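Local coordinates for protein serine protease inhibitor 2 (Anopheles gambiae, PDB 3PZF) that inhibits the clip-domain serine proteases that activate phenoloxidase, forming a covalent complex with CLIPB9, and so restrains melanization in mosquito hemolymph, at residues L106-N111 and L179-Y184. Sequence-based numbering, arbitrary orientation. Where two conformers were deposited one is given.
Sequences LNIATN and LVNVIY
Thr110 OG1 donates a hydrogen bond to Asn181 OD1 (2.9 Å), in the carboxamide plane and on a lone pair, linking a non-hydrogen-bonded pair of two antiparallel strands. Asn181 CG lies anti to its backbone N (chi1 173°), which swings the amide toward 106-111; OD1 also comes within 3.2 Å of Ala109 O, two acceptors without a bond. On the same buried face, beneath helix 45-58, Ile108 and Ile183 run side by side and point the same way, CG1 of Ile108 3.8 Å from CD1 of Ile183, while Thr110 CG2 meets Leu179 CD1 at 3.9 Å. Paired N-H···O=C bonds join Asn107 with Tyr184, Ala109 with Val182 and Asn111 with Val180; that from Ala109 N to Val182 O is almost straight (178°). The other face is sparser between the strands: Ala109 CB reaches Val182 CG2 at 3.9 Å, and Trp154 of helix 144-158 covers Ala109 and Val180. Asn107, here the one partly exposed residue, brings no side-chain atom within 4.5 Å of 179-184; its ND2 is hydrogen-bonded to His158 O. This is the strand 2A/3A pairing of serpin β-sheet A; during inhibition the cleaved reactive-centre loop inserts on the far side of 177-188, between it and 332-341.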
# COMPACT_ATOMS: atom_id res chain seq x y z
N LEU A 106 -0.08 9.21 -9.54
CA LEU A 106 0.30 8.36 -8.43
C LEU A 106 1.70 8.74 -7.97
O LEU A 106 2.62 8.82 -8.79
CB LEU A 106 0.23 6.90 -8.83
CG LEU A 106 0.32 5.95 -7.62
CD1 LEU A 106 -0.41 4.65 -7.90
CD2 LEU A 106 1.79 5.68 -7.25
N ASN A 107 1.88 8.99 -6.68
CA ASN A 107 3.22 9.33 -6.19
C ASN A 107 3.58 8.51 -4.96
O ASN A 107 2.80 8.44 -4.01
CB ASN A 107 3.35 10.83 -5.89
CG ASN A 107 4.79 11.25 -5.62
OD1 ASN A 107 5.71 10.83 -6.32
ND2 ASN A 107 4.99 12.07 -4.59
N ILE A 108 4.74 7.86 -5.01
CA ILE A 108 5.30 7.19 -3.85
C ILE A 108 6.50 8.02 -3.36
O ILE A 108 7.41 8.33 -4.13
CB ILE A 108 5.76 5.78 -4.22
CG1 ILE A 108 4.55 4.91 -4.61
CG2 ILE A 108 6.54 5.11 -3.09
CD1 ILE A 108 5.01 3.63 -5.37
N ALA A 109 6.48 8.42 -2.09
CA ALA A 109 7.52 9.30 -1.57
C ALA A 109 8.16 8.68 -0.35
O ALA A 109 7.46 8.19 0.55
CB ALA A 109 6.97 10.67 -1.26
N THR A 110 9.49 8.72 -0.30
CA THR A 110 10.22 8.04 0.76
C THR A 110 11.40 8.91 1.16
O THR A 110 12.13 9.40 0.29
CB THR A 110 10.75 6.65 0.26
OG1 THR A 110 9.68 5.84 -0.21
CG2 THR A 110 11.50 5.90 1.38
N ASN A 111 11.60 9.10 2.46
CA ASN A 111 12.67 9.94 2.99
C ASN A 111 13.26 9.34 4.27
O ASN A 111 12.51 8.99 5.18
CB ASN A 111 12.11 11.34 3.32
CG ASN A 111 13.18 12.43 3.36
OD1 ASN A 111 14.35 12.18 3.69
ND2 ASN A 111 12.77 13.66 3.06
N LEU A 179 12.52 6.62 9.03
CA LEU A 179 12.34 6.34 7.62
C LEU A 179 10.85 6.50 7.40
O LEU A 179 10.07 5.82 8.08
CB LEU A 179 12.78 4.91 7.32
CG LEU A 179 12.54 4.38 5.90
CD1 LEU A 179 13.10 5.32 4.84
CD2 LEU A 179 13.16 2.98 5.73
N VAL A 180 10.45 7.36 6.47
CA VAL A 180 9.04 7.72 6.30
C VAL A 180 8.64 7.45 4.87
O VAL A 180 9.37 7.81 3.96
CB VAL A 180 8.81 9.22 6.61
CG1 VAL A 180 7.34 9.61 6.39
CG2 VAL A 180 9.21 9.52 8.04
N ASN A 181 7.50 6.80 4.67
CA ASN A 181 6.97 6.58 3.35
C ASN A 181 5.50 6.97 3.28
O ASN A 181 4.72 6.65 4.17
CB ASN A 181 7.11 5.11 2.95
CG ASN A 181 6.41 4.81 1.64
OD1 ASN A 181 6.95 5.05 0.55
ND2 ASN A 181 5.21 4.30 1.73
N VAL A 182 5.14 7.67 2.21
CA VAL A 182 3.74 7.99 1.97
C VAL A 182 3.42 7.72 0.50
O VAL A 182 4.31 7.61 -0.34
CB VAL A 182 3.38 9.47 2.32
CG1 VAL A 182 3.54 9.72 3.83
CG2 VAL A 182 4.25 10.44 1.54
N ILE A 183 2.14 7.60 0.21
CA ILE A 183 1.70 7.32 -1.15
C ILE A 183 0.42 8.09 -1.39
O ILE A 183 -0.34 8.34 -0.46
CB ILE A 183 1.45 5.83 -1.38
CG1 ILE A 183 1.16 5.58 -2.87
CG2 ILE A 183 0.29 5.36 -0.48
CD1 ILE A 183 1.09 4.09 -3.24
N TYR A 184 0.23 8.52 -2.63
CA TYR A 184 -0.94 9.32 -2.98
C TYR A 184 -1.40 8.88 -4.35
O TYR A 184 -0.57 8.56 -5.22
CB TYR A 184 -0.59 10.82 -2.97
CG TYR A 184 -1.55 11.68 -3.76
CD1 TYR A 184 -2.70 12.18 -3.17
CD2 TYR A 184 -1.31 11.98 -5.10
CE1 TYR A 184 -3.58 12.99 -3.89
CE2 TYR A 184 -2.18 12.78 -5.82
CZ TYR A 184 -3.31 13.28 -5.22
OH TYR A 184 -4.18 14.07 -5.95